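Local coordinates for protein indole-3-pyruvate decarboxylase (Azospirillum brasilense, PDB 2NXW) that uses thiamine diphosphate and a magnesium ion to decarboxylate indole-3-pyruvate to indole-3-acetaldehyde and carbon dioxide, a step of auxin biosynthesis, at residues P376-V387 against D402-I411. Numbering follows the deposited sequence.
Sequences PMDIARAVNDRV and DCLFTAMDMI. With TPP (thiamine diphosphate), chain E.
Asn-384 of helix 376-387 grips the chain just past helix 402-407, within the parallel-sheet C-terminal domain of a thiamine diphosphate enzyme. Its side-chain amide bonds the backbone twice: OD1 takes the N-H of Ile-411 at 2.8 Å, a nearly straight bond (168°) tilted from the carbonyl plane, while ND2 gives to Asp-409 O at 2.9 Å, that oxygen lying in the amide plane. With ND2 also bonded to Pro-364 O, the amide's rotation is fixed. A leucine here would probably leave the N-H of Ile-411 and the carbonyl of the buried Asp-409 without these mates.

The apolar contacts centre on Met-410. Extended beyond CG (chi2 179°), its chain runs along Ala-380 and brings CE to Ile-379 CG2 at 3.7 Å, with Val-383 CG2 beside it; both partners also rest on Ile-472 of strand 470-475. Farther along the helix, Val-387 CG1 meets Ile-411 CG2.

At the cofactor end, Thr-406 lays CG2 against Pro-376 O and OG1 against the proline CB, while OG1 also hydrogen-bonds Asp-402 O one helical turn back. Pro-376 CG packs on Asp-402 OD2, and OD1 of that carboxylate is held by Ser-546. The backbone at this first helical turn reaches the diphosphate itself: Asp-402 N donates to O2B of thiamine diphosphate at 2.8 Å.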
# COMPACT_ATOMS: atom_id res chain seq x y z
N PRO A 376 -14.99 -32.70 -27.12
CA PRO A 376 -14.79 -32.95 -25.69
C PRO A 376 -15.83 -33.91 -25.09
O PRO A 376 -15.49 -34.77 -24.27
CB PRO A 376 -14.87 -31.56 -25.09
CG PRO A 376 -14.24 -30.71 -26.15
CD PRO A 376 -14.86 -31.26 -27.43
N MET A 377 -17.09 -33.79 -25.48
CA MET A 377 -18.10 -34.68 -24.92
C MET A 377 -17.88 -36.15 -25.28
O MET A 377 -18.32 -37.05 -24.56
CB MET A 377 -19.51 -34.25 -25.31
CG MET A 377 -19.93 -32.90 -24.73
SD MET A 377 -19.61 -32.70 -22.96
CE MET A 377 -20.92 -33.69 -22.26
N ASP A 378 -17.20 -36.40 -26.40
CA ASP A 378 -16.91 -37.77 -26.80
C ASP A 378 -15.89 -38.35 -25.83
O ASP A 378 -15.92 -39.55 -25.53
CB ASP A 378 -16.36 -37.81 -28.22
CG ASP A 378 -17.39 -37.36 -29.24
OD1 ASP A 378 -18.53 -37.85 -29.17
OD2 ASP A 378 -17.04 -36.53 -30.10
N ILE A 379 -14.97 -37.51 -25.36
CA ILE A 379 -13.97 -37.99 -24.41
C ILE A 379 -14.68 -38.34 -23.10
O ILE A 379 -14.39 -39.36 -22.48
CB ILE A 379 -12.87 -36.92 -24.20
CG1 ILE A 379 -12.13 -36.70 -25.52
CG2 ILE A 379 -11.89 -37.39 -23.11
CD1 ILE A 379 -11.14 -35.54 -25.48
N ALA A 380 -15.64 -37.52 -22.68
CA ALA A 380 -16.39 -37.82 -21.46
C ALA A 380 -17.16 -39.14 -21.66
O ALA A 380 -17.18 -39.99 -20.77
CB ALA A 380 -17.35 -36.68 -21.12
N ARG A 381 -17.79 -39.32 -22.82
CA ARG A 381 -18.53 -40.55 -23.05
C ARG A 381 -17.61 -41.76 -23.05
O ARG A 381 -17.99 -42.82 -22.55
CB ARG A 381 -19.30 -40.50 -24.38
CG ARG A 381 -20.50 -39.56 -24.38
CD ARG A 381 -21.15 -39.50 -25.77
NE ARG A 381 -21.77 -38.20 -26.01
CZ ARG A 381 -22.89 -37.78 -25.43
NH1 ARG A 381 -23.53 -38.55 -24.57
NH2 ARG A 381 -23.35 -36.56 -25.69
N ALA A 382 -16.41 -41.62 -23.60
CA ALA A 382 -15.49 -42.76 -23.65
C ALA A 382 -15.12 -43.22 -22.25
O ALA A 382 -15.14 -44.41 -21.95
CB ALA A 382 -14.23 -42.39 -24.43
N VAL A 383 -14.80 -42.25 -21.40
CA VAL A 383 -14.43 -42.54 -20.02
C VAL A 383 -15.60 -43.14 -19.27
O VAL A 383 -15.46 -44.16 -18.60
CB VAL A 383 -13.94 -41.23 -19.32
CG1 VAL A 383 -13.95 -41.38 -17.79
CG2 VAL A 383 -12.54 -40.86 -19.83
N ASN A 384 -16.78 -42.53 -19.41
CA ASN A 384 -17.96 -43.01 -18.70
C ASN A 384 -18.41 -44.39 -19.16
O ASN A 384 -18.87 -45.18 -18.33
CB ASN A 384 -19.10 -42.00 -18.83
CG ASN A 384 -18.79 -40.68 -18.15
OD1 ASN A 384 -17.90 -40.60 -17.30
ND2 ASN A 384 -19.53 -39.63 -18.51
N ASP A 385 -18.30 -44.68 -20.45
CA ASP A 385 -18.70 -45.99 -20.95
C ASP A 385 -17.84 -47.07 -20.29
O ASP A 385 -18.35 -48.14 -19.93
CB ASP A 385 -18.56 -46.09 -22.47
CG ASP A 385 -19.69 -45.38 -23.22
OD1 ASP A 385 -20.72 -45.07 -22.59
OD2 ASP A 385 -19.52 -45.16 -24.44
N ARG A 386 -16.55 -46.81 -20.12
CA ARG A 386 -15.70 -47.81 -19.50
C ARG A 386 -16.15 -48.09 -18.07
O ARG A 386 -16.21 -49.24 -17.64
CB ARG A 386 -14.24 -47.37 -19.49
CG ARG A 386 -13.50 -47.66 -20.79
CD ARG A 386 -11.99 -47.53 -20.59
NE ARG A 386 -11.50 -48.41 -19.53
CZ ARG A 386 -11.12 -49.67 -19.70
NH1 ARG A 386 -11.16 -50.22 -20.90
NH2 ARG A 386 -10.70 -50.39 -18.66
N VAL A 387 -16.48 -47.03 -17.35
CA VAL A 387 -16.93 -47.17 -15.97
C VAL A 387 -18.24 -47.95 -15.92
O VAL A 387 -18.39 -48.86 -15.10
CB VAL A 387 -17.11 -45.79 -15.31
CG1 VAL A 387 -17.77 -45.95 -13.94
CG2 VAL A 387 -15.74 -45.13 -15.14
N ASP A 402 -10.73 -26.29 -21.16
CA ASP A 402 -11.94 -27.07 -21.39
C ASP A 402 -11.80 -28.48 -20.81
O ASP A 402 -12.80 -29.16 -20.58
CB ASP A 402 -12.29 -27.11 -22.89
CG ASP A 402 -13.76 -27.45 -23.14
OD1 ASP A 402 -14.56 -27.39 -22.18
OD2 ASP A 402 -14.10 -27.77 -24.29
N CYS A 403 -10.57 -28.92 -20.55
CA CYS A 403 -10.39 -30.23 -19.94
C CYS A 403 -11.13 -30.29 -18.59
O CYS A 403 -11.72 -31.32 -18.25
CB CYS A 403 -8.90 -30.53 -19.74
SG CYS A 403 -7.97 -29.31 -18.77
N LEU A 404 -11.12 -29.19 -17.84
CA LEU A 404 -11.81 -29.13 -16.54
C LEU A 404 -13.32 -29.12 -16.74
O LEU A 404 -14.06 -29.81 -16.04
CB LEU A 404 -11.40 -27.86 -15.79
CG LEU A 404 -12.17 -27.61 -14.48
CD1 LEU A 404 -12.14 -28.84 -13.58
CD2 LEU A 404 -11.56 -26.41 -13.79
N PHE A 405 -13.80 -28.33 -17.69
CA PHE A 405 -15.22 -28.26 -17.97
C PHE A 405 -15.75 -29.62 -18.45
O PHE A 405 -16.89 -29.99 -18.15
CB PHE A 405 -15.49 -27.15 -18.99
CG PHE A 405 -15.35 -25.77 -18.41
CD1 PHE A 405 -16.47 -25.03 -18.05
CD2 PHE A 405 -14.10 -25.22 -18.19
CE1 PHE A 405 -16.35 -23.76 -17.48
CE2 PHE A 405 -13.95 -23.95 -17.61
CZ PHE A 405 -15.09 -23.22 -17.26
N THR A 406 -14.91 -30.37 -19.16
CA THR A 406 -15.28 -31.69 -19.64
C THR A 406 -15.27 -32.69 -18.48
O THR A 406 -16.15 -33.55 -18.39
CB THR A 406 -14.29 -32.18 -20.70
OG1 THR A 406 -14.22 -31.22 -21.76
CG2 THR A 406 -14.75 -33.50 -21.27
N ALA A 407 -14.29 -32.56 -17.59
CA ALA A 407 -14.19 -33.45 -16.43
C ALA A 407 -15.40 -33.36 -15.52
O ALA A 407 -15.72 -34.33 -14.82
CB ALA A 407 -12.91 -33.15 -15.65
N MET A 408 -16.09 -32.22 -15.52
CA MET A 408 -17.28 -32.07 -14.70
C MET A 408 -18.32 -33.12 -15.10
O MET A 408 -19.19 -33.47 -14.29
CB MET A 408 -17.89 -30.67 -14.85
CG MET A 408 -17.03 -29.53 -14.29
SD MET A 408 -16.78 -29.67 -12.50
CE MET A 408 -18.42 -29.33 -11.90
N ASP A 409 -18.24 -33.61 -16.33
CA ASP A 409 -19.18 -34.61 -16.82
C ASP A 409 -18.60 -36.02 -16.89
O ASP A 409 -19.13 -36.89 -17.59
CB ASP A 409 -19.74 -34.19 -18.19
CG ASP A 409 -20.75 -33.06 -18.07
OD1 ASP A 409 -21.42 -32.98 -17.03
OD2 ASP A 409 -20.86 -32.27 -19.03
N MET A 410 -17.51 -36.24 -16.17
CA MET A 410 -16.88 -37.56 -16.12
C MET A 410 -17.12 -38.22 -14.77
O MET A 410 -17.05 -37.56 -13.74
CB MET A 410 -15.38 -37.45 -16.35
CG MET A 410 -15.00 -37.23 -17.79
SD MET A 410 -13.21 -37.07 -17.93
CE MET A 410 -13.06 -36.74 -19.67
N ILE A 411 -17.40 -39.52 -14.78
CA ILE A 411 -17.59 -40.26 -13.54
C ILE A 411 -16.19 -40.45 -12.94
O ILE A 411 -15.31 -40.99 -13.61
CB ILE A 411 -18.23 -41.63 -13.81
CG1 ILE A 411 -19.59 -41.42 -14.48
CG2 ILE A 411 -18.37 -42.40 -12.51
CD1 ILE A 411 -20.20 -42.70 -15.04
N1' TPP E . -1.27 -18.52 -17.50
C2' TPP E . -1.51 -19.29 -16.43
CM2 TPP E . -0.33 -19.82 -15.62
N3' TPP E . -2.76 -19.60 -16.07
C4' TPP E . -3.84 -19.15 -16.76
N4' TPP E . -5.09 -19.44 -16.30
C5' TPP E . -3.64 -18.38 -17.95
C6' TPP E . -2.31 -18.05 -18.28
C7' TPP E . -4.81 -17.86 -18.82
N3 TPP E . -5.59 -18.97 -19.53
C2 TPP E . -6.75 -19.38 -19.00
S1 TPP E . -7.33 -20.60 -20.11
C5 TPP E . -6.01 -20.51 -21.27
C4 TPP E . -5.18 -19.52 -20.73
CM4 TPP E . -3.87 -19.10 -21.44
C6 TPP E . -5.88 -21.32 -22.49
C7 TPP E . -5.66 -22.80 -22.11
O7 TPP E . -5.34 -23.44 -23.32
PA TPP E . -5.39 -25.02 -23.19
O1A TPP E . -4.49 -25.56 -22.08
O2A TPP E . -4.95 -25.52 -24.56
O3A TPP E . -6.87 -25.54 -22.91
PB TPP E . -8.14 -25.02 -23.83
O1B TPP E . -7.76 -25.03 -25.31
O2B TPP E . -9.27 -26.04 -23.50
O3B TPP E . -8.59 -23.64 -23.38